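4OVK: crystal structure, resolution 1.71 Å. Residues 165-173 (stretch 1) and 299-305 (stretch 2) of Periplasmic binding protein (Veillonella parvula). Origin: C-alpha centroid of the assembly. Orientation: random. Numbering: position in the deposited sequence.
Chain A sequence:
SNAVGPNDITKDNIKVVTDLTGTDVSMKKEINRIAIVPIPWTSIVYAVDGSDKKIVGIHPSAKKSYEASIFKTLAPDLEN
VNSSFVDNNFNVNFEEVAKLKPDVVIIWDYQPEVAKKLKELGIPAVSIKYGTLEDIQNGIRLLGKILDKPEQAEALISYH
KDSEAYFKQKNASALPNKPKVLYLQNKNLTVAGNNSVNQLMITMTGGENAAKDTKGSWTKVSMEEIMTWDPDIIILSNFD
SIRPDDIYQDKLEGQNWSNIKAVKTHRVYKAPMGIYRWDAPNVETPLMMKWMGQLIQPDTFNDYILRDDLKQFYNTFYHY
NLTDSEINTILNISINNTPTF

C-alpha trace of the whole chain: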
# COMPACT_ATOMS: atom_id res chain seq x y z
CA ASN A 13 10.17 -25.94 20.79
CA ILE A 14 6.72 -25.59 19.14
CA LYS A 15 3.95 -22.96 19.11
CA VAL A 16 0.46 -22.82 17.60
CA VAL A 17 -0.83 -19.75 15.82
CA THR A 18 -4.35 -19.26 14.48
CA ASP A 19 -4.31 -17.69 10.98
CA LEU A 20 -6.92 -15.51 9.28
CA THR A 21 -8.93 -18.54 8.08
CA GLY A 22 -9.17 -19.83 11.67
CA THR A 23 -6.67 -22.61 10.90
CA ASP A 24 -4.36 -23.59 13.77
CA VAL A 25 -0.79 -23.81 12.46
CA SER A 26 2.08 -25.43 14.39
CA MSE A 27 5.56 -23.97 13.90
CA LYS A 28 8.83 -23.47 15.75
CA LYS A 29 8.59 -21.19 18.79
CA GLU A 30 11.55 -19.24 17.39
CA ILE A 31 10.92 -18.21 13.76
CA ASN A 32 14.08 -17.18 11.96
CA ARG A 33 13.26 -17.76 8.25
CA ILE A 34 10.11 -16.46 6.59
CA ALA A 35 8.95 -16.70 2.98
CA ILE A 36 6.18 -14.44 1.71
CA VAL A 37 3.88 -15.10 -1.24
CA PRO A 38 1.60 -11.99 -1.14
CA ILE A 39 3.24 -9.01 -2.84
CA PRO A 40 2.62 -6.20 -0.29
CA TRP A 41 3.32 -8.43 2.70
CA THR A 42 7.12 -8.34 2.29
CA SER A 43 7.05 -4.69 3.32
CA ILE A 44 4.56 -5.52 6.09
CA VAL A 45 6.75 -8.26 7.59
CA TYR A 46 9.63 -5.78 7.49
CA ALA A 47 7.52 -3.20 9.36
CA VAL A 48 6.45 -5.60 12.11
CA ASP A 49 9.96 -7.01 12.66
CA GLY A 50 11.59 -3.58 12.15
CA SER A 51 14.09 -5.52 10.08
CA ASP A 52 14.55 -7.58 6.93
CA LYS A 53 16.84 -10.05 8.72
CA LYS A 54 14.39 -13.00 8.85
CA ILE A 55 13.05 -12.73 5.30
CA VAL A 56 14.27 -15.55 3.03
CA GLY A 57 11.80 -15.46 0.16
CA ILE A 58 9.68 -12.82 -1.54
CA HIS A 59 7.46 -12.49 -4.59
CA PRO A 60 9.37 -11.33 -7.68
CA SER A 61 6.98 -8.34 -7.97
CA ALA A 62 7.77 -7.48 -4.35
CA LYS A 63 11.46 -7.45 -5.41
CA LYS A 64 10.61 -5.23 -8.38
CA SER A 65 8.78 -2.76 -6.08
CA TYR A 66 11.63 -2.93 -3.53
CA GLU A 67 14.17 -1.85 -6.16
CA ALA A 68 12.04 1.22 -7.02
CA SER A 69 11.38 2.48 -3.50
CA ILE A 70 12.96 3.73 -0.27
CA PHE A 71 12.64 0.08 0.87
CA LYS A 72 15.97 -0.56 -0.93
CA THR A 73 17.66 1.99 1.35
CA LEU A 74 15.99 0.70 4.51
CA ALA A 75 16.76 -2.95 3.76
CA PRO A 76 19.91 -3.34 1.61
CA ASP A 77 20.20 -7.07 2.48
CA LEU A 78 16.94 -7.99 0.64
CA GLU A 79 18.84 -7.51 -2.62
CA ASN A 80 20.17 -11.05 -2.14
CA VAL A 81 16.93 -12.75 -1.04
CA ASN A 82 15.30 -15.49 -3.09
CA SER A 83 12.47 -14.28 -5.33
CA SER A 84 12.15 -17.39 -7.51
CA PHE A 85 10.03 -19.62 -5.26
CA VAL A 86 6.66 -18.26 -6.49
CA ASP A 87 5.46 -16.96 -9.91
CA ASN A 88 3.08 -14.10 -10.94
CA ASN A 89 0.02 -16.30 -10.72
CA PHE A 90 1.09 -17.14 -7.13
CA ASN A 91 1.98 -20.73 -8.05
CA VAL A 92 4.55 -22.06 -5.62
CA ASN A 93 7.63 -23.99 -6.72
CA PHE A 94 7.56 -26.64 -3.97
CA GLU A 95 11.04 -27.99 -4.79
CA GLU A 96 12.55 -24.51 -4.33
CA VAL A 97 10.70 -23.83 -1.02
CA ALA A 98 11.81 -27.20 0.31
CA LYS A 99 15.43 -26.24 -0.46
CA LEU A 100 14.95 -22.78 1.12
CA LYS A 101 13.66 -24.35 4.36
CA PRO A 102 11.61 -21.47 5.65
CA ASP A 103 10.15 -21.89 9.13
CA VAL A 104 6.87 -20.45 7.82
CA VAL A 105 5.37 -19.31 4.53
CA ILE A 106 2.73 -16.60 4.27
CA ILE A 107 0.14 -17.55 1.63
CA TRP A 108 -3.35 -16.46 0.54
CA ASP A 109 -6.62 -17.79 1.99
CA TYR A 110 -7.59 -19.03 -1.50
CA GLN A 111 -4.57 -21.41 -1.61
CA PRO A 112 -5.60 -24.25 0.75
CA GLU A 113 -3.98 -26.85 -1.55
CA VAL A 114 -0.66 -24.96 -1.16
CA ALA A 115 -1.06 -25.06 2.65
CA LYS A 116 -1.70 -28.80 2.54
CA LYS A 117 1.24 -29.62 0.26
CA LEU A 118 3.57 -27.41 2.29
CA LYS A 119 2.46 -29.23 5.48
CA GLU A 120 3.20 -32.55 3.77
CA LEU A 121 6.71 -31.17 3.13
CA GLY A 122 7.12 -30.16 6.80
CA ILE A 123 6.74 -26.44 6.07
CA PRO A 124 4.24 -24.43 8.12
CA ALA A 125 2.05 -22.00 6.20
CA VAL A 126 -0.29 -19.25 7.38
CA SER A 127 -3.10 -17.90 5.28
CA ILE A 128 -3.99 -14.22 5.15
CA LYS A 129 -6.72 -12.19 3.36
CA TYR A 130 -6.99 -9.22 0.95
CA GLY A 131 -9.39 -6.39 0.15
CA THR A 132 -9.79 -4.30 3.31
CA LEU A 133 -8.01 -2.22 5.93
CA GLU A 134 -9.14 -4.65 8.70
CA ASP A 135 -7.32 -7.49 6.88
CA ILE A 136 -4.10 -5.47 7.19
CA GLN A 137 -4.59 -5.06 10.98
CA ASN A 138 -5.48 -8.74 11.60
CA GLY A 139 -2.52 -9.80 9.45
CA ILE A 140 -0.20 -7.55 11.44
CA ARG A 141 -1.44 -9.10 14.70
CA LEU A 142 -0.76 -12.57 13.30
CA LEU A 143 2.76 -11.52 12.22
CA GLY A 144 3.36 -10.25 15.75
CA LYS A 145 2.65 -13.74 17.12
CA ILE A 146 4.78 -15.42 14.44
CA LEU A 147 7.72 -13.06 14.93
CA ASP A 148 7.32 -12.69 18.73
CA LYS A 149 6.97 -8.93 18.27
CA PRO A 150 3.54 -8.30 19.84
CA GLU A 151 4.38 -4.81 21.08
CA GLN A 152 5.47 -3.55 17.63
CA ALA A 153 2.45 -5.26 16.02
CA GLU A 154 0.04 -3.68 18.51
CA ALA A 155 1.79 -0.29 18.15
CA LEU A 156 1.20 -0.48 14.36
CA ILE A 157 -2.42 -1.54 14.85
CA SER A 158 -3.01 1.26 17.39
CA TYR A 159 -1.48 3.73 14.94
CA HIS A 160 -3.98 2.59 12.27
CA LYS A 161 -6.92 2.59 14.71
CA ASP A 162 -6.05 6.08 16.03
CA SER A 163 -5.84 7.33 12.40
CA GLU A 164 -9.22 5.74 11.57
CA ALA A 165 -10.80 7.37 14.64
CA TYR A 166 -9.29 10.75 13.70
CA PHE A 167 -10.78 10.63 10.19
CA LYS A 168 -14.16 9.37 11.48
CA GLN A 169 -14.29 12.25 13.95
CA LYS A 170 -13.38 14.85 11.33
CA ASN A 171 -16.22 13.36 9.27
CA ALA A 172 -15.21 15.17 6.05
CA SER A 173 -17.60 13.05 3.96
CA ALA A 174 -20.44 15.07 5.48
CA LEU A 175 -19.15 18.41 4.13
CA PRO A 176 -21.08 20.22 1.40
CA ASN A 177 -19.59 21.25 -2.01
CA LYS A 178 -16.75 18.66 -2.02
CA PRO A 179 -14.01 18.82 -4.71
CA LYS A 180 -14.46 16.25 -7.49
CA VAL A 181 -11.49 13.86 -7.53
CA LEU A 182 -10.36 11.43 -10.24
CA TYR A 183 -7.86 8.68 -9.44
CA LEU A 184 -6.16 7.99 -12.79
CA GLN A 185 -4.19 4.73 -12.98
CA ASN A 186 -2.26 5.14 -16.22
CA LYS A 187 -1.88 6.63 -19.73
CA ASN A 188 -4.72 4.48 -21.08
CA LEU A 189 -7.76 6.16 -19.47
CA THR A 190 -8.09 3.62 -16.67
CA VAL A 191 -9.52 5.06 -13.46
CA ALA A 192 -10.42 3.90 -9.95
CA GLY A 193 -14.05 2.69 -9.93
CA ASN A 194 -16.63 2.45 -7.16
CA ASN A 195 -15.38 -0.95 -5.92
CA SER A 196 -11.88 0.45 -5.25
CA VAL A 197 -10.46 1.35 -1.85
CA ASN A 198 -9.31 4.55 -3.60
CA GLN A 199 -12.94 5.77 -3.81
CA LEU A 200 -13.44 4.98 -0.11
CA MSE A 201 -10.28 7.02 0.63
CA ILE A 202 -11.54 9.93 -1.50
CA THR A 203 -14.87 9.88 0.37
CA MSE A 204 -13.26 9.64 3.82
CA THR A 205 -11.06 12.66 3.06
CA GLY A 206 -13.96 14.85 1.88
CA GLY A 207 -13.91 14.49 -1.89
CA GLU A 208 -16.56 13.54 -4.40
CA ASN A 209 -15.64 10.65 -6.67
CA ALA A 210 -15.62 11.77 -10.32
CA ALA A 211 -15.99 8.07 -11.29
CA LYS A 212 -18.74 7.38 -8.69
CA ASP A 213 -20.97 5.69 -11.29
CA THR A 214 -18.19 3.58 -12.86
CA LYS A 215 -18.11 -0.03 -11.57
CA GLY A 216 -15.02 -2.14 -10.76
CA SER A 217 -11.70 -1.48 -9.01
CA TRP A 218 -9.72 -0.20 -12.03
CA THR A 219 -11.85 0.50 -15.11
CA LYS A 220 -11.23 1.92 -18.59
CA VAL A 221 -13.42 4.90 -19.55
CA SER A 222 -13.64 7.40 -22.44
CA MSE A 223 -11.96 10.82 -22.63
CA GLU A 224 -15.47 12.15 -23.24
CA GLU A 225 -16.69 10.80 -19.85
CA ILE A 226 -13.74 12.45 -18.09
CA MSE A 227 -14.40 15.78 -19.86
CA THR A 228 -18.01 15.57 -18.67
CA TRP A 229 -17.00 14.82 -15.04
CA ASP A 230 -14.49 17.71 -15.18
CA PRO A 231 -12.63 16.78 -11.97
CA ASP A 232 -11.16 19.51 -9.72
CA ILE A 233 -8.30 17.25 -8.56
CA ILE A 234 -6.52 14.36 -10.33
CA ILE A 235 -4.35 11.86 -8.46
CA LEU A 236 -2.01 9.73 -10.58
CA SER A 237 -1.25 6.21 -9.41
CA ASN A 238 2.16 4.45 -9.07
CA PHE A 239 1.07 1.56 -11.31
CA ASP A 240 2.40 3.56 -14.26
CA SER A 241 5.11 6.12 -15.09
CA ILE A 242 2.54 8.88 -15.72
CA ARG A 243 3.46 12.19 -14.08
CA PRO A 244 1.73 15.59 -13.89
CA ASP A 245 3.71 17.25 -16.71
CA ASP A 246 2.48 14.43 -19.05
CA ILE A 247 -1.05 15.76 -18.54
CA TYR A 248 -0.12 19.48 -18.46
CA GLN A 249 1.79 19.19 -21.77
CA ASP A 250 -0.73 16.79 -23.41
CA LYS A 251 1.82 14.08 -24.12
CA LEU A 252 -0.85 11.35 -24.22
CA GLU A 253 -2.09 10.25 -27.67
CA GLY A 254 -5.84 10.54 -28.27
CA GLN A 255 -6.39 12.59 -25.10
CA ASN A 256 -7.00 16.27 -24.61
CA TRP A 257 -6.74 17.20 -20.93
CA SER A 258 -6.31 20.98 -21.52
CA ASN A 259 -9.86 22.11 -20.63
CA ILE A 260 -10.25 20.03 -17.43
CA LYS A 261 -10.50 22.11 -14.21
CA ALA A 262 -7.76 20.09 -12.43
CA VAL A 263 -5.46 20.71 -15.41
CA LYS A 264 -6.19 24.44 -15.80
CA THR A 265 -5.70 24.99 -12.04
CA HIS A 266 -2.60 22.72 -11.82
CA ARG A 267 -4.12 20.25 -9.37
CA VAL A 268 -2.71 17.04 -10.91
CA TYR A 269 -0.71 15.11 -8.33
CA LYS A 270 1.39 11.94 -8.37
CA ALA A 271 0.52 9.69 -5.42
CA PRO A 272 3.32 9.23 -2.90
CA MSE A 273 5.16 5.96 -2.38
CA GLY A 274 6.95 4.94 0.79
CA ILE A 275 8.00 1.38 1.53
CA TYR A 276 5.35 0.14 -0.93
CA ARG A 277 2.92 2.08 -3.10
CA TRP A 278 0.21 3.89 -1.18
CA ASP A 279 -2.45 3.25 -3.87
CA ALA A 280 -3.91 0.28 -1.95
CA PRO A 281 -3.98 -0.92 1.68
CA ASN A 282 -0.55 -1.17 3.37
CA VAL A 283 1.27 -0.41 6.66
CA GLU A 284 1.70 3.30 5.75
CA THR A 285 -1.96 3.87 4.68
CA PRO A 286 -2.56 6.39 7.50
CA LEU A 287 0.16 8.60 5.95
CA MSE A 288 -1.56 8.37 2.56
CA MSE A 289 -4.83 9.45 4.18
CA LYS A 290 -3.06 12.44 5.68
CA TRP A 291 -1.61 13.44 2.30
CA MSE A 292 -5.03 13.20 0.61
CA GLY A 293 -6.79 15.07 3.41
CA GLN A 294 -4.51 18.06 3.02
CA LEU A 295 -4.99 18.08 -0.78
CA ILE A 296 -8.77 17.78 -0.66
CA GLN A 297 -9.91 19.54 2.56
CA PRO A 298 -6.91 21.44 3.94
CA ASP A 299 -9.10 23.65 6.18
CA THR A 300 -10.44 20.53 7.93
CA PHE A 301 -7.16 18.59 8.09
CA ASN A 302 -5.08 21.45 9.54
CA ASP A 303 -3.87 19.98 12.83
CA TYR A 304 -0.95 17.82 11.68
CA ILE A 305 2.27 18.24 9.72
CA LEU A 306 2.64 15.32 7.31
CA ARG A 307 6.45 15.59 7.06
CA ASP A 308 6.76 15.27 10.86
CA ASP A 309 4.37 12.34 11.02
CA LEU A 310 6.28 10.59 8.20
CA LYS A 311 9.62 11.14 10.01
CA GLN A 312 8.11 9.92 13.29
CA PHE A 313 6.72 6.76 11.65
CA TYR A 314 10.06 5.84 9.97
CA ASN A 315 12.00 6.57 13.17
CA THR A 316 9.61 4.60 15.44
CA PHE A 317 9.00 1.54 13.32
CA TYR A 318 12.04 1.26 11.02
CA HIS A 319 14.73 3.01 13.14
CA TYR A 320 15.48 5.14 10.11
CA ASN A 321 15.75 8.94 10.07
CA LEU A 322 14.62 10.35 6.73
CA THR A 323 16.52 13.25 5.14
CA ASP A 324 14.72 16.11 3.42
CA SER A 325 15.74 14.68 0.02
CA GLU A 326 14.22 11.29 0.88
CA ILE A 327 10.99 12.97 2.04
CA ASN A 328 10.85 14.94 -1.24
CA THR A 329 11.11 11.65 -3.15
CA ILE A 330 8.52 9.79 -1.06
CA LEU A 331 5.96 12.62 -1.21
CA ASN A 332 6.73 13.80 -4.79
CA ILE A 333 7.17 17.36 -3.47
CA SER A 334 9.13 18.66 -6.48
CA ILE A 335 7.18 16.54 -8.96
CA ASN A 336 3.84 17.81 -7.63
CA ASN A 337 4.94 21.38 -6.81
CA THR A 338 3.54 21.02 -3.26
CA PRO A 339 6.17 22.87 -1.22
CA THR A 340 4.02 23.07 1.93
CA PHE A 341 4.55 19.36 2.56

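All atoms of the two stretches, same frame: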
# COMPACT_ATOMS: atom_id res chain seq x y z
N ALA A 165 -9.96 6.59 13.74
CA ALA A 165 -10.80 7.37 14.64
C ALA A 165 -10.69 8.86 14.34
O ALA A 165 -11.70 9.56 14.38
CB ALA A 165 -10.43 7.10 16.10
N TYR A 166 -9.48 9.33 14.06
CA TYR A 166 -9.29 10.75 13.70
C TYR A 166 -10.10 11.14 12.46
O TYR A 166 -10.82 12.13 12.47
CB TYR A 166 -7.80 11.05 13.49
CG TYR A 166 -7.49 12.38 12.84
CD1 TYR A 166 -7.41 13.54 13.60
CD2 TYR A 166 -7.30 12.47 11.47
CE1 TYR A 166 -7.13 14.76 13.00
CE2 TYR A 166 -7.02 13.68 10.86
CZ TYR A 166 -6.95 14.83 11.65
OH TYR A 166 -6.68 16.05 11.08
N PHE A 167 -10.01 10.34 11.41
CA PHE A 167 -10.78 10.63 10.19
C PHE A 167 -12.29 10.45 10.38
O PHE A 167 -13.07 11.20 9.80
CB PHE A 167 -10.24 9.83 8.99
CG PHE A 167 -8.96 10.39 8.43
CD1 PHE A 167 -9.00 11.48 7.57
CD2 PHE A 167 -7.73 9.87 8.79
CE1 PHE A 167 -7.83 12.04 7.07
CE2 PHE A 167 -6.56 10.42 8.30
CZ PHE A 167 -6.61 11.51 7.44
N LYS A 168 -12.72 9.50 11.21
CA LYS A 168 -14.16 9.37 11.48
C LYS A 168 -14.67 10.61 12.20
O LYS A 168 -15.78 11.07 11.95
CB LYS A 168 -14.51 8.13 12.30
CG LYS A 168 -14.19 6.80 11.62
CD LYS A 168 -15.10 6.49 10.45
CE LYS A 168 -16.36 5.77 10.90
NZ LYS A 168 -17.35 5.63 9.79
N GLN A 169 -13.85 11.15 13.11
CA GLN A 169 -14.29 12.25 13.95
C GLN A 169 -14.34 13.51 13.09
O GLN A 169 -15.28 14.27 13.18
CB GLN A 169 -13.37 12.44 15.15
CG GLN A 169 -13.93 13.34 16.25
CD GLN A 169 -13.75 14.83 15.97
OE1 GLN A 169 -12.77 15.25 15.34
NE2 GLN A 169 -14.69 15.63 16.45
N LYS A 170 -13.34 13.72 12.24
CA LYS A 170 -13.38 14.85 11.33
C LYS A 170 -14.60 14.79 10.41
O LYS A 170 -15.17 15.81 10.05
CB LYS A 170 -12.09 14.94 10.51
CG LYS A 170 -10.87 15.33 11.32
CD LYS A 170 -10.92 16.77 11.79
CE LYS A 170 -9.67 17.12 12.59
NZ LYS A 170 -9.66 18.56 12.97
N ASN A 171 -14.99 13.58 10.03
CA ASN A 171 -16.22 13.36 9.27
C ASN A 171 -16.35 14.25 8.03
O ASN A 171 -17.41 14.83 7.77
CB ASN A 171 -17.43 13.55 10.20
CG ASN A 171 -18.71 12.95 9.64
OD1 ASN A 171 -18.68 12.04 8.81
ND2 ASN A 171 -19.84 13.46 10.08
N ALA A 172 -15.27 14.31 7.24
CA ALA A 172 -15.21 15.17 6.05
C ALA A 172 -16.19 14.75 4.96
O ALA A 172 -16.52 15.55 4.10
CB ALA A 172 -13.79 15.20 5.50
N SER A 173 -16.66 13.50 4.98
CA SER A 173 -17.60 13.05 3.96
C SER A 173 -18.94 13.76 4.08
O SER A 173 -19.73 13.76 3.14
CB SER A 173 -17.81 11.54 4.04
OG SER A 173 -18.30 11.18 5.30
N ASP A 299 -8.56 22.89 5.06
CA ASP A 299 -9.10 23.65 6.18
C ASP A 299 -9.60 22.75 7.31
O ASP A 299 -9.59 23.16 8.47
CB ASP A 299 -10.21 24.61 5.70
CG ASP A 299 -9.68 25.78 4.86
OD1 ASP A 299 -8.44 25.95 4.77
OD2 ASP A 299 -10.50 26.54 4.30
N THR A 300 -10.03 21.54 6.96
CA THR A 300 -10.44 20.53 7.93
C THR A 300 -9.22 19.81 8.53
O THR A 300 -9.10 19.65 9.76
CB THR A 300 -11.36 19.49 7.25
OG1 THR A 300 -12.57 20.15 6.81
CG2 THR A 300 -11.72 18.35 8.19
N PHE A 301 -8.30 19.40 7.67
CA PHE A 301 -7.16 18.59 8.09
C PHE A 301 -5.94 19.50 8.34
O PHE A 301 -4.91 19.39 7.67
CB PHE A 301 -6.90 17.52 7.04
CG PHE A 301 -8.06 16.57 6.88
CD1 PHE A 301 -8.42 15.71 7.91
CD2 PHE A 301 -8.83 16.56 5.72
CE1 PHE A 301 -9.48 14.84 7.77
CE2 PHE A 301 -9.90 15.70 5.58
CZ PHE A 301 -10.23 14.84 6.61
N ASN A 302 -6.07 20.38 9.31
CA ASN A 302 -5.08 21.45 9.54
C ASN A 302 -4.37 21.34 10.87
O ASN A 302 -3.80 22.32 11.35
CB ASN A 302 -5.78 22.81 9.47
CG ASN A 302 -6.85 22.98 10.55
OD1 ASN A 302 -7.16 22.03 11.28
ND2 ASN A 302 -7.39 24.17 10.65
N ASP A 303 -4.39 20.16 11.48
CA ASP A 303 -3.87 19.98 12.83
C ASP A 303 -2.79 18.90 12.90
O ASP A 303 -2.55 18.31 13.97
CB ASP A 303 -5.01 19.72 13.81
CG ASP A 303 -5.95 18.62 13.35
OD1 ASP A 303 -5.64 17.92 12.37
OD2 ASP A 303 -7.01 18.46 13.98
N TYR A 304 -2.14 18.66 11.77
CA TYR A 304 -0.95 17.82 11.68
C TYR A 304 -0.02 18.32 10.59
O TYR A 304 -0.43 19.06 9.68
CB TYR A 304 -1.30 16.35 11.41
CG TYR A 304 -2.06 16.10 10.14
CD1 TYR A 304 -1.41 15.95 8.92
CD2 TYR A 304 -3.46 16.01 10.15
CE1 TYR A 304 -2.11 15.73 7.74
CE2 TYR A 304 -4.16 15.78 8.98
CZ TYR A 304 -3.49 15.64 7.78
OH TYR A 304 -4.20 15.40 6.62
N ILE A 305 1.25 17.96 10.72
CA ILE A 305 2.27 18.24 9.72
C ILE A 305 2.75 16.89 9.18
O ILE A 305 3.38 16.11 9.90
CB ILE A 305 3.45 19.02 10.32
CG1 ILE A 305 2.96 20.35 10.93
CG2 ILE A 305 4.52 19.27 9.27
CD1 ILE A 305 4.01 21.04 11.77
O HOH W 1 -10.93 20.61 11.66

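A helix end that packs against an irregular segment often pairs a nonpolar patch with a polar clamp, and these two stretches, whose touching residues are at least 129 positions apart in sequence, illustrate the principle. Stretch 1 is helical through Lys 170, breaks at Asn 171, which has positive phi, and enters a 3-10 segment; stretch 2 has no regular structure. The backbones stay apart, 7.2 Å between the CA atoms of Lys 170 and Thr 300, so side chains carry most of the contact, which buries 386 Å² in all.

The nonpolar patch centers on Phe 301. Its CE1 lies 3.3 Å from Phe 167 CE1, the two rings inclined at 45°, while Phe 301 CZ meets Ala 172 CB at 3.7 Å and Phe 301 CE1 meets Lys 170 CB at 3.8 Å. Packed together, these carbons are shielded from solvent.

The polar clamp closes on Asp 303, whose carboxylate engages two helix residues one turn apart. Tyr 166 OH donates a very short hydrogen bond to Asp 303 OD1 (2.5 Å), and Lys 170 NZ, its positive charge drawn to the negative carboxylate, forms a salt bridge with Asp 303 OD2 (2.8 Å). Lys 170 NZ also reaches Thr 300 O, weakly at 3.4 Å; a water reinforces this link, accepting from the ammonium and donating to the carbonyl.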